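Local coordinates for protein N-acetyltransferase (Trypanosoma brucei, PDB 3I3G) that probably transfers the acetyl group of acetyl-CoA to the amine of D-glucosamine 6-phosphate, a step on the route to UDP-N-acetylglucosamine, at residues E22-E27 / T66-H71; E28-S33 / G75-S80; L35-H40 / D101-P106; A81-Q86 / E123-K128. One frame throughout, in Å; residues are numbered along the deposited sequence. Where two conformers were deposited one is given.

The four contacts tie two helices and an edge strand to the central sheet of a GNAT fold. Interactions 1 and 2, with centres about 7 Å apart, meet through a salt bridge from Arg24 NH1 to Asp30 OD2 (2.7 Å). Interaction 2 is joined to interaction 3, about 10 Å away between centres, by Arg76 NH1 and Asp105 OD1 at 2.8 Å; both use helix 31-38. Interaction 4, about 20 Å from interaction 3 between centres and across the middle of the chain, packs helix 113-127 against the sheet. In GNAT enzymes the loop leading into that helix typically holds the coenzyme A pyrophosphate; it lies at the other end of the helix from interaction 4.

Interaction 1 (E22-E27 / T66-H71); sequences ELRVLE and TKVFCH
Leu23 lies across the ring of Phe69 and sets its CD1 methyl over the centre of one face, 4.1 Å from the ring centroid and 11° off the ring normal, a CH-pi contact. With CG anti to the backbone N (chi1 180°), the leucine reaches over the ring, while its CB touches ring atom CE1. Leu117 of helix 113-127 packs on Leu23, and Leu113 and Ala116 on Phe69. The opposite side of the strand pair carries the polar cluster, beside Val68. Here Arg24 extends along Glu22 and Cys70, its NH2 making a weak hydrogen bond to Cys70 SG at 3.4 Å, with the sulfur set obliquely to the guanidinium. The Glu22 carboxylate meets the guanidinium edge in plane, although the position of its OE1 is less certain. Glu27 OE1 sits 3.2 Å above one face, so it contributes charge without receiving an N-H, and Asp30 supplies a further salt bridge to NH1.

These side chains decorate an antiparallel pair in which strand 21-25 forms, within this chain, an edge of the central GNAT sheet. Arg24 and Val68 bond reciprocally, Val68 N giving to Arg24 O at 2.8 Å and 172°. Past the last bridge, Leu26 N reaches Thr66 O at 2.8 Å, and the side chains of Leu26 and Thr66 run side by side in the same direction, their CB atoms 3.9 Å apart. Lys67 instead curls at three torsions, laying its CD against Val25 CG1. Its NZ gives a hydrogen bond to a water, which donates to Leu23 O, and forms a salt bridge with Asp120.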
loop_
_atom_site.group_PDB
_atom_site.type_symbol
_atom_site.label_atom_id
_atom_site.label_comp_id
_atom_site.label_asym_id
_atom_site.label_seq_id
_atom_site.Cartn_x
_atom_site.Cartn_y
_atom_site.Cartn_z
ATOM N N GLU A 22 21.272 -4.238 16.010
ATOM C CA GLU A 22 21.477 -3.121 15.102
ATOM C C GLU A 22 20.269 -2.941 14.194
ATOM O O GLU A 22 19.743 -3.910 13.646
ATOM C CB GLU A 22 22.742 -3.324 14.267
ATOM C CG GLU A 22 22.757 -4.609 13.462
ATOM C CD GLU A 22 24.038 -4.784 12.671
ATOM O OE1 GLU A 22 24.152 -5.791 11.937
ATOM O OE2 GLU A 22 24.929 -3.914 12.784
ATOM N N LEU A 23 19.832 -1.696 14.051
ATOM C CA LEU A 23 18.729 -1.367 13.160
ATOM C C LEU A 23 19.288 -0.919 11.817
ATOM O O LEU A 23 20.014 0.070 11.741
ATOM C CB LEU A 23 17.866 -0.263 13.770
ATOM C CG LEU A 23 16.657 0.207 12.959
ATOM C CD1 LEU A 23 15.759 -0.962 12.604
ATOM C CD2 LEU A 23 15.883 1.263 13.730
ATOM N N ARG A 24 18.956 -1.653 10.761
ATOM C CA ARG A 24 19.500 -1.362 9.441
ATOM C C ARG A 24 18.590 -1.851 8.319
ATOM O O ARG A 24 17.574 -2.502 8.564
ATOM C CB ARG A 24 20.890 -1.988 9.293
ATOM C CG ARG A 24 20.926 -3.487 9.561
ATOM C CD ARG A 24 22.293 -4.073 9.245
ATOM N NE ARG A 24 22.353 -5.506 9.518
ATOM C CZ ARG A 24 21.860 -6.440 8.711
ATOM N NH1 ARG A 24 21.262 -6.093 7.579
ATOM N NH2 ARG A 24 21.959 -7.722 9.036
ATOM N N VAL A 25 18.962 -1.532 7.085
ATOM C CA VAL A 25 18.197 -1.964 5.922
ATOM C C VAL A 25 18.421 -3.446 5.646
ATOM O O VAL A 25 19.515 -3.970 5.863
ATOM C CB VAL A 25 18.573 -1.157 4.666
ATOM C CG1 VAL A 25 18.353 0.328 4.905
ATOM C CG2 VAL A 25 20.015 -1.435 4.271
ATOM N N LEU A 26 17.378 -4.115 5.166
ATOM C CA LEU A 26 17.456 -5.529 4.829
ATOM C C LEU A 26 18.469 -5.755 3.708
ATOM O O LEU A 26 18.485 -5.018 2.724
ATOM C CB LEU A 26 16.082 -6.033 4.391
ATOM C CG LEU A 26 15.987 -7.487 3.930
ATOM C CD1 LEU A 26 16.149 -8.425 5.110
ATOM C CD2 LEU A 26 14.663 -7.733 3.230
ATOM N N GLU A 27 19.315 -6.771 3.859
ATOM C CA GLU A 27 20.256 -7.125 2.798
ATOM C C GLU A 27 20.188 -8.601 2.410
ATOM O O GLU A 27 19.609 -9.419 3.127
ATOM C CB GLU A 27 21.687 -6.700 3.147
ATOM C CG GLU A 27 22.075 -6.869 4.604
ATOM C CD GLU A 27 23.252 -5.990 4.990
ATOM O OE1 GLU A 27 23.977 -6.335 5.946
ATOM O OE2 GLU A 27 23.456 -4.949 4.331
ATOM N N THR A 66 12.793 -2.004 3.531
ATOM C CA THR A 66 12.611 -2.878 4.682
ATOM C C THR A 66 13.712 -2.662 5.713
ATOM O O THR A 66 14.897 -2.812 5.414
ATOM C CB THR A 66 12.576 -4.364 4.274
ATOM O OG1 THR A 66 11.523 -4.578 3.326
ATOM C CG2 THR A 66 12.337 -5.241 5.494
ATOM N N LYS A 67 13.311 -2.297 6.925
ATOM C CA LYS A 67 14.250 -2.135 8.024
ATOM C C LYS A 67 14.142 -3.340 8.946
ATOM O O LYS A 67 13.046 -3.835 9.203
ATOM C CB LYS A 67 13.959 -0.849 8.799
ATOM C CG LYS A 67 13.993 0.411 7.948
ATOM C CD LYS A 67 15.351 0.594 7.286
ATOM C CE LYS A 67 16.430 0.918 8.304
ATOM N NZ LYS A 67 16.288 2.297 8.851
ATOM N N VAL A 68 15.281 -3.814 9.435
ATOM C CA VAL A 68 15.297 -4.986 10.300
ATOM C C VAL A 68 16.164 -4.768 11.532
ATOM O O VAL A 68 17.113 -3.984 11.511
ATOM C CB VAL A 68 15.829 -6.228 9.556
ATOM C CG1 VAL A 68 14.929 -6.574 8.382
ATOM C CG2 VAL A 68 17.260 -5.994 9.093
ATOM N N PHE A 69 15.822 -5.466 12.608
ATOM C CA PHE A 69 16.707 -5.567 13.755
ATOM C C PHE A 69 17.499 -6.857 13.633
ATOM O O PHE A 69 16.929 -7.926 13.409
ATOM C CB PHE A 69 15.921 -5.545 15.066
ATOM C CG PHE A 69 15.755 -4.172 15.646
ATOM C CD1 PHE A 69 16.835 -3.512 16.208
ATOM C CD2 PHE A 69 14.523 -3.543 15.633
ATOM C CE1 PHE A 69 16.689 -2.247 16.745
ATOM C CE2 PHE A 69 14.371 -2.279 16.170
ATOM C CZ PHE A 69 15.456 -1.630 16.725
ATOM N N CYS A 70 18.815 -6.751 13.772
ATOM C CA CYS A 70 19.688 -7.905 13.627
ATOM C C CYS A 70 20.556 -8.100 14.863
ATOM O O CYS A 70 21.157 -7.152 15.370
ATOM C CB CYS A 70 20.572 -7.747 12.386
ATOM S SG CYS A 70 21.856 -9.013 12.187
ATOM N N HIS A 71 20.604 -9.333 15.353
ATOM C CA HIS A 71 21.559 -9.698 16.386
ATOM C C HIS A 71 22.919 -9.860 15.715
ATOM O O HIS A 71 23.235 -10.921 15.176
ATOM C CB HIS A 71 21.136 -10.994 17.076
ATOM C CG HIS A 71 22.023 -11.389 18.215
ATOM N ND1 HIS A 71 22.881 -12.466 18.152
ATOM C CD2 HIS A 71 22.194 -10.843 19.443
ATOM C CE1 HIS A 71 23.537 -12.571 19.294
ATOM N NE2 HIS A 71 23.139 -11.598 20.093
HETATM O O HOH W 1 18.775 2.283 9.963
#

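Interaction 2 (E28-S33 / G75-S80). Unlike the reference sequence in segment 75-80: Arg76 (reference Gly).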
loop_
_atom_site.group_PDB
_atom_site.type_symbol
_atom_site.label_atom_id
_atom_site.label_comp_id
_atom_site.label_asym_id
_atom_site.label_seq_id
_atom_site.Cartn_x
_atom_site.Cartn_y
_atom_site.Cartn_z
ATOM N N GLU A 28 20.776 -8.930 1.265
ATOM C CA GLU A 28 20.645 -10.262 0.683
ATOM C C GLU A 28 21.018 -11.381 1.654
ATOM O O GLU A 28 20.388 -12.437 1.663
ATOM C CB GLU A 28 21.471 -10.368 -0.604
ATOM C CG GLU A 28 21.130 -11.576 -1.460
ATOM C CD GLU A 28 21.815 -11.549 -2.812
ATOM O OE1 GLU A 28 22.486 -10.542 -3.124
ATOM O OE2 GLU A 28 21.678 -12.533 -3.565
ATOM N N SER A 29 22.038 -11.148 2.476
ATOM C CA SER A 29 22.490 -12.164 3.426
ATOM C C SER A 29 21.473 -12.417 4.541
ATOM O O SER A 29 21.586 -13.396 5.279
ATOM C CB SER A 29 23.843 -11.774 4.028
ATOM O OG SER A 29 24.821 -11.595 3.016
ATOM N N ASP A 30 20.482 -11.535 4.653
ATOM C CA ASP A 30 19.469 -11.630 5.707
ATOM C C ASP A 30 18.230 -12.417 5.278
ATOM O O ASP A 30 17.451 -12.866 6.119
ATOM C CB ASP A 30 19.006 -10.234 6.136
ATOM C CG ASP A 30 20.145 -9.339 6.576
ATOM O OD1 ASP A 30 21.144 -9.848 7.126
ATOM O OD2 ASP A 30 20.026 -8.109 6.382
ATOM N N LEU A 31 18.047 -12.569 3.973
ATOM C CA LEU A 31 16.771 -13.033 3.420
ATOM C C LEU A 31 16.210 -14.318 4.037
ATOM O O LEU A 31 15.025 -14.384 4.365
ATOM C CB LEU A 31 16.856 -13.154 1.895
ATOM C CG LEU A 31 17.205 -11.844 1.181
ATOM C CD1 LEU A 31 17.223 -12.029 -0.325
ATOM C CD2 LEU A 31 16.227 -10.747 1.568
ATOM N N SER A 32 17.049 -15.338 4.189
ATOM C CA SER A 32 16.599 -16.613 4.742
ATOM C C SER A 32 16.125 -16.463 6.185
ATOM O O SER A 32 15.050 -16.939 6.547
ATOM C CB SER A 32 17.708 -17.663 4.654
ATOM O OG SER A 32 18.815 -17.310 5.467
ATOM N N SER A 33 16.935 -15.804 7.008
ATOM C CA SER A 33 16.580 -15.581 8.406
ATOM C C SER A 33 15.343 -14.696 8.498
ATOM O O SER A 33 14.513 -14.851 9.394
ATOM C CB SER A 33 17.745 -14.938 9.158
ATOM O OG SER A 33 17.433 -14.772 10.529
ATOM N N GLY A 75 23.847 -12.634 13.357
ATOM C CA GLY A 75 23.153 -12.153 12.169
ATOM C C GLY A 75 21.686 -12.543 12.132
ATOM O O GLY A 75 21.015 -12.360 11.116
ATOM N N ARG A 76 21.179 -13.078 13.238
ATOM C CA ARG A 76 19.783 -13.502 13.282
ATOM C C ARG A 76 18.843 -12.301 13.224
ATOM O O ARG A 76 19.013 -11.329 13.960
ATOM C CB ARG A 76 19.497 -14.348 14.526
ATOM C CG ARG A 76 18.254 -15.218 14.390
ATOM C CD ARG A 76 18.080 -16.155 15.575
ATOM N NE ARG A 76 17.591 -15.456 16.758
ATOM C CZ ARG A 76 16.305 -15.276 17.038
ATOM N NH1 ARG A 76 15.374 -15.743 16.217
ATOM N NH2 ARG A 76 15.948 -14.629 18.138
ATOM N N ILE A 77 17.859 -12.374 12.335
ATOM C CA ILE A 77 16.891 -11.298 12.165
ATOM C C ILE A 77 15.734 -11.476 13.141
ATOM O O ILE A 77 15.009 -12.470 13.079
ATOM C CB ILE A 77 16.344 -11.259 10.726
ATOM C CG1 ILE A 77 17.496 -11.172 9.721
ATOM C CG2 ILE A 77 15.386 -10.090 10.550
ATOM C CD1 ILE A 77 18.287 -9.877 9.799
ATOM N N VAL A 78 15.560 -10.507 14.035
ATOM C CA VAL A 78 14.578 -10.628 15.109
ATOM C C VAL A 78 13.488 -9.561 15.048
ATOM O O VAL A 78 12.612 -9.509 15.911
ATOM C CB VAL A 78 15.255 -10.569 16.491
ATOM C CG1 VAL A 78 16.234 -11.722 16.647
ATOM C CG2 VAL A 78 15.958 -9.234 16.678
ATOM N N GLY A 79 13.542 -8.713 14.025
ATOM C CA GLY A 79 12.536 -7.673 13.846
ATOM C C GLY A 79 12.530 -7.127 12.433
ATOM O O GLY A 79 13.582 -6.989 11.809
ATOM N N SER A 80 11.343 -6.817 11.924
ATOM C CA SER A 80 11.222 -6.279 10.576
ATOM C C SER A 80 9.983 -5.407 10.404
ATOM O O SER A 80 8.945 -5.647 11.022
ATOM C CB SER A 80 11.202 -7.409 9.545
ATOM O OG SER A 80 11.133 -6.891 8.226
HETATM O O HOH W 2 21.633 -11.883 8.585
HETATM O O HOH W 3 14.540 -14.890 12.220
#
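The Asp30 carboxylate has the CD1 methyl of Ile77 beside it, 3.8 Å from Asp30 CG, the two side chains crossing at about a right angle. The guanidinium of Arg76, a residue that is glycine in the reference sequence, carries Val78 CG1 on one face, offset toward the rim, and its NH1 forms a salt bridge with Asp105; its CG brushes Ser33 OG. The contact brings the first turn of helix 31-38 over the start of strand 76-86 in the GNAT sheet, at a place broken by two irregularities: Gly75 and Arg76 form a G1 beta bulge opposite His71, and Val78 and Gly79 a classic bulge opposite Phe69.

Asp30 OD2 is taken by Arg24 and by the backbone N of Glu27, whereas OD1 accepts from a water that also donates to Gly75 O, 2.6 Å from each. A second water spans Ser33 O and Ile77 O, so two solvent bridges lie between helix and strand. The direct link is a single bond from strand to helix. Ser33 has its hydroxyl anti to the backbone N (chi1 -177°), which aims it at the sheet, where OG accepts from Ile77 N at 3.0 Å and a nearly straight 174°.

Interaction 3 (L35-H40 / D101-P106); sequences LELLGH and DVVVDP
Leu37 overlaps Val103, the two side chains sliding past each other in opposite directions with Leu37 CG 3.8 Å from Val103 CG1. The leucine's branches divide the work. CD2 stays near the same valine methyl, and CD1 reaches the backbone beyond it, 3.5 Å from Asp105 N. Val103 CG1 occupies the position between its own backbone N and carbonyl carbon (chi1 60°), which brings it under both leucines of the helix: Leu38 comes across it at about a right angle, CD2 meeting CG1 at 3.7 Å. The other methyl, CG2, rests against Leu37 O and His40 CB.

This is helix-on-sheet packing of the alpha/beta GNAT fold, with the C-terminal part of helix 31-38 covering the end of strand 96-104. Leu41 adds to the cover on Val103, and Thr90 of the second subunit packs on Leu38, so the layer continues toward the dimer interface.

At the outer end the character changes. Pro106 sets CD over one face of the His40 imidazole, 3.8 Å from the ring centroid and 14° off its normal, in a CH-pi contact displaced toward the rim. Asp105 OD1 stands 4.5 Å from His40 NE2, and a water lies between them, donating to OD1 at 3.1 Å and only weakly associated with NE2. Asp105 is held mainly by Ser107 N and by Arg76. Since no direct hydrogen bond joins the two segments, their cohesion rests on apolar overlap and the histidine-proline contact, and any electrostatic effect on His40 is probably small because Arg76 already offsets the carboxylate.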
loop_
_atom_site.group_PDB
_atom_site.type_symbol
_atom_site.label_atom_id
_atom_site.label_comp_id
_atom_site.label_asym_id
_atom_site.label_seq_id
_atom_site.Cartn_x
_atom_site.Cartn_y
_atom_site.Cartn_z
ATOM N N LEU A 35 12.842 -14.554 6.314
ATOM C CA LEU A 35 11.663 -15.345 5.981
ATOM C C LEU A 35 11.179 -16.129 7.196
ATOM O O LEU A 35 9.977 -16.267 7.425
ATOM C CB LEU A 35 11.964 -16.305 4.827
ATOM C CG LEU A 35 10.834 -17.257 4.426
ATOM C CD1 LEU A 35 9.584 -16.480 4.046
ATOM C CD2 LEU A 35 11.273 -18.162 3.287
ATOM N N GLU A 36 12.128 -16.642 7.971
ATOM C CA GLU A 36 11.812 -17.388 9.182
ATOM C C GLU A 36 11.059 -16.502 10.170
ATOM O O GLU A 36 10.066 -16.920 10.769
ATOM C CB GLU A 36 13.095 -17.927 9.817
ATOM C CG GLU A 36 12.874 -18.822 11.022
ATOM C CD GLU A 36 14.144 -19.530 11.450
ATOM O OE1 GLU A 36 14.132 -20.186 12.512
ATOM O OE2 GLU A 36 15.154 -19.429 10.722
ATOM N N LEU A 37 11.536 -15.272 10.330
ATOM C CA LEU A 37 10.878 -14.302 11.197
ATOM C C LEU A 37 9.443 -14.053 10.745
ATOM O O LEU A 37 8.514 -14.079 11.553
ATOM C CB LEU A 37 11.656 -12.984 11.210
ATOM C CG LEU A 37 11.031 -11.825 11.991
ATOM C CD1 LEU A 37 11.014 -12.126 13.480
ATOM C CD2 LEU A 37 11.782 -10.535 11.719
ATOM N N LEU A 38 9.267 -13.810 9.451
ATOM C CA LEU A 38 7.943 -13.529 8.902
ATOM C C LEU A 38 6.974 -14.677 9.171
ATOM O O LEU A 38 5.758 -14.493 9.138
ATOM C CB LEU A 38 8.029 -13.234 7.403
ATOM C CG LEU A 38 8.756 -11.945 7.011
ATOM C CD1 LEU A 38 8.917 -11.848 5.499
ATOM C CD2 LEU A 38 8.026 -10.727 7.551
ATOM N N GLY A 39 7.519 -15.859 9.435
ATOM C CA GLY A 39 6.700 -17.022 9.761
ATOM C C GLY A 39 5.840 -16.783 10.988
ATOM O O GLY A 39 4.840 -17.468 11.201
ATOM N N HIS A 40 6.230 -15.805 11.798
ATOM C CA HIS A 40 5.491 -15.479 13.012
ATOM C C HIS A 40 4.294 -14.580 12.720
ATOM O O HIS A 40 3.387 -14.453 13.542
ATOM C CB HIS A 40 6.409 -14.806 14.036
ATOM C CG HIS A 40 7.523 -15.682 14.514
ATOM N ND1 HIS A 40 7.352 -16.632 15.497
ATOM C CD2 HIS A 40 8.824 -15.751 14.145
ATOM C CE1 HIS A 40 8.500 -17.252 15.712
ATOM N NE2 HIS A 40 9.410 -16.735 14.906
ATOM N N ASP A 101 3.842 -5.299 7.012
ATOM C CA ASP A 101 4.499 -6.470 7.484
ATOM C C ASP A 101 5.415 -6.181 8.679
ATOM O O ASP A 101 6.573 -6.325 8.574
ATOM C CB ASP A 101 5.298 -7.096 6.357
ATOM C CG ASP A 101 4.401 -7.762 5.310
ATOM O OD1 ASP A 101 3.501 -8.467 5.643
ATOM O OD2 ASP A 101 4.604 -7.470 4.204
ATOM N N VAL A 102 4.843 -5.704 9.767
ATOM C CA VAL A 102 5.575 -5.449 10.999
ATOM C C VAL A 102 5.580 -6.720 11.840
ATOM O O VAL A 102 4.524 -7.240 12.197
ATOM C CB VAL A 102 4.938 -4.303 11.807
ATOM C CG1 VAL A 102 5.744 -4.026 13.069
ATOM C CG2 VAL A 102 4.826 -3.049 10.951
ATOM N N VAL A 103 6.769 -7.226 12.147
ATOM C CA VAL A 103 6.883 -8.462 12.911
ATOM C C VAL A 103 8.101 -8.452 13.825
ATOM O O VAL A 103 9.188 -8.035 13.426
ATOM C CB VAL A 103 6.957 -9.692 11.983
ATOM C CG1 VAL A 103 8.160 -9.590 11.059
ATOM C CG2 VAL A 103 7.013 -10.977 12.804
ATOM N N VAL A 104 7.908 -8.910 15.056
ATOM C CA VAL A 104 8.997 -9.000 16.018
ATOM C C VAL A 104 9.066 -10.402 16.604
ATOM O O VAL A 104 8.044 -10.984 16.967
ATOM C CB VAL A 104 8.830 -7.984 17.161
ATOM C CG1 VAL A 104 9.844 -8.252 18.262
ATOM C CG2 VAL A 104 8.966 -6.565 16.632
ATOM N N ASP A 105 10.274 -10.949 16.684
ATOM C CA ASP A 105 10.465 -12.263 17.273
ATOM C C ASP A 105 9.925 -12.259 18.701
ATOM O O ASP A 105 10.258 -11.376 19.489
ATOM C CB ASP A 105 11.944 -12.648 17.257
ATOM C CG ASP A 105 12.185 -14.053 17.769
ATOM O OD1 ASP A 105 12.843 -14.841 17.058
ATOM O OD2 ASP A 105 11.706 -14.374 18.877
ATOM N N PRO A 106 9.075 -13.244 19.030
ATOM C CA PRO A 106 8.465 -13.341 20.352
ATOM C C PRO A 106 9.502 -13.289 21.472
ATOM O O PRO A 106 9.210 -12.799 22.563
ATOM C CB PRO A 106 7.767 -14.710 20.329
ATOM C CG PRO A 106 8.257 -15.402 19.093
ATOM C CD PRO A 106 8.635 -14.327 18.138
HETATM O O HOH W 4 12.491 -15.647 14.072
#

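Interaction 4 (A81-Q86 / E123-K128); sequences ASLMIQ and EISRSK
Leu83 and Ile124 make the buried, normally packed part of this contact, passing each other in opposite directions with Leu83 CD2 3.7 Å from Ile124 CG2. Leu83 has CG anti to its backbone N (chi1 178°), which turns its fork toward the helix, and both methyls straddle Ser125 OG, each 3.5 Å from that oxygen. The hydroxyl between the methyls is satisfied by a hydrogen bond to Leu121 O.

The segments belong to a strand and a helix of the GNAT alpha/beta core. Helix 113-127, the connection between parallel strands 96-104 and 132-137, covers the face that carries Leu83 and Ile85; the axes of helical residues 123-127 and strand residues 81-86 approach to 9.8 Å, their N-to-C directions differing by 18°. Ala81, on the same face, meets Leu117 and Leu121 earlier in the helix.

The tightest point lies at the more exposed end, where Ile85 CD1 presses on Lys128 CG at 3.3 Å, closer than usual van der Waals contact, the two side chains crossing at about a right angle. Between Ile85 CD1 and Ile124 CG2 the fit is loose, at 4.5 Å. Lys128, the first residue to leave the helix, offers only its aliphatic start to the isoleucine; its chain then bends and carries the amine away from the strand on the solvent side.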
loop_
_atom_site.group_PDB
_atom_site.type_symbol
_atom_site.label_atom_id
_atom_site.label_comp_id
_atom_site.label_asym_id
_atom_site.label_seq_id
_atom_site.Cartn_x
_atom_site.Cartn_y
_atom_site.Cartn_z
ATOM N N ALA A 81 10.110 -4.396 9.552
ATOM C CA ALA A 81 8.995 -3.537 9.180
ATOM C C ALA A 81 9.304 -2.909 7.827
ATOM O O ALA A 81 10.426 -2.467 7.587
ATOM C CB ALA A 81 8.773 -2.463 10.230
ATOM N N SER A 82 8.314 -2.878 6.941
ATOM C CA SER A 82 8.529 -2.374 5.588
ATOM C C SER A 82 7.761 -1.083 5.326
ATOM O O SER A 82 6.708 -0.843 5.916
ATOM C CB SER A 82 8.155 -3.435 4.552
ATOM O OG SER A 82 9.027 -4.550 4.632
ATOM N N LEU A 83 8.298 -0.257 4.433
ATOM C CA LEU A 83 7.699 1.035 4.124
ATOM C C LEU A 83 7.554 1.241 2.620
ATOM O O LEU A 83 8.508 1.070 1.862
ATOM C CB LEU A 83 8.537 2.167 4.723
ATOM C CG LEU A 83 8.052 3.587 4.428
ATOM C CD1 LEU A 83 6.674 3.813 5.029
ATOM C CD2 LEU A 83 9.044 4.622 4.944
ATOM N N MET A 84 6.350 1.609 2.199
ATOM C CA MET A 84 6.084 1.921 0.802
ATOM C C MET A 84 5.612 3.364 0.700
ATOM O O MET A 84 4.530 3.703 1.176
ATOM C CB MET A 84 5.018 0.983 0.236
ATOM C CG MET A 84 5.314 -0.495 0.432
ATOM S SD MET A 84 4.028 -1.557 -0.251
ATOM C CE MET A 84 2.574 -0.904 0.568
ATOM N N ILE A 85 6.430 4.216 0.092
ATOM C CA ILE A 85 6.079 5.623 -0.053
ATOM C C ILE A 85 5.393 5.885 -1.390
ATOM O O ILE A 85 5.995 5.732 -2.452
ATOM C CB ILE A 85 7.306 6.537 0.107
ATOM C CG1 ILE A 85 7.878 6.403 1.520
ATOM C CG2 ILE A 85 6.930 7.981 -0.182
ATOM C CD1 ILE A 85 9.052 7.319 1.802
ATOM N N GLN A 86 4.126 6.279 -1.328
ATOM C CA GLN A 86 3.333 6.480 -2.534
ATOM C C GLN A 86 2.926 7.937 -2.726
ATOM O O GLN A 86 2.171 8.491 -1.924
ATOM C CB GLN A 86 2.095 5.585 -2.510
ATOM C CG GLN A 86 2.398 4.115 -2.739
ATOM C CD GLN A 86 1.192 3.232 -2.504
ATOM O OE1 GLN A 86 0.349 3.527 -1.656
ATOM N NE2 GLN A 86 1.101 2.140 -3.254
ATOM N N GLU A 123 9.931 8.403 10.632
ATOM C CA GLU A 123 10.932 9.430 10.378
ATOM C C GLU A 123 11.309 9.457 8.900
ATOM O O GLU A 123 11.399 10.524 8.291
ATOM C CB GLU A 123 12.174 9.204 11.243
ATOM C CG GLU A 123 13.320 10.153 10.932
ATOM C CD GLU A 123 12.898 11.610 10.976
ATOM O OE1 GLU A 123 11.984 11.944 11.763
ATOM O OE2 GLU A 123 13.481 12.421 10.224
ATOM N N ILE A 124 11.526 8.279 8.325
ATOM C CA ILE A 124 11.813 8.179 6.901
ATOM C C ILE A 124 10.674 8.797 6.100
ATOM O O ILE A 124 10.901 9.599 5.195
ATOM C CB ILE A 124 12.016 6.719 6.464
ATOM C CG1 ILE A 124 13.245 6.124 7.157
ATOM C CG2 ILE A 124 12.160 6.633 4.952
ATOM C CD1 ILE A 124 13.455 4.652 6.877
ATOM N N SER A 125 9.446 8.423 6.443
ATOM C CA SER A 125 8.267 8.988 5.802
ATOM C C SER A 125 8.297 10.513 5.874
ATOM O O SER A 125 8.093 11.194 4.869
ATOM C CB SER A 125 6.993 8.452 6.453
ATOM O OG SER A 125 6.915 7.042 6.333
ATOM N N ARG A 126 8.550 11.041 7.067
ATOM C CA ARG A 126 8.642 12.484 7.257
ATOM C C ARG A 126 9.647 13.099 6.289
ATOM O O ARG A 126 9.369 14.115 5.653
ATOM C CB ARG A 126 9.050 12.817 8.694
ATOM C CG ARG A 126 7.976 12.562 9.738
ATOM C CD ARG A 126 8.386 13.142 11.085
ATOM N NE ARG A 126 7.389 12.895 12.122
ATOM C CZ ARG A 126 7.439 11.880 12.980
ATOM N NH1 ARG A 126 6.488 11.734 13.892
ATOM N NH2 ARG A 126 8.440 11.011 12.924
ATOM N N SER A 127 10.814 12.472 6.182
ATOM C CA SER A 127 11.900 12.993 5.357
ATOM C C SER A 127 11.523 13.074 3.883
ATOM O O SER A 127 12.054 13.902 3.144
ATOM C CB SER A 127 13.155 12.133 5.522
ATOM O OG SER A 127 12.982 10.861 4.921
ATOM N N LYS A 128 10.609 12.207 3.457
ATOM C CA LYS A 128 10.203 12.152 2.057
ATOM C C LYS A 128 8.990 13.036 1.778
ATOM O O LYS A 128 8.442 13.022 0.676
ATOM C CB LYS A 128 9.912 10.708 1.640
ATOM C CG LYS A 128 11.141 9.809 1.589
ATOM C CD LYS A 128 12.079 10.219 0.463
ATOM C CE LYS A 128 13.152 9.167 0.219
ATOM N NZ LYS A 128 14.001 8.937 1.420
#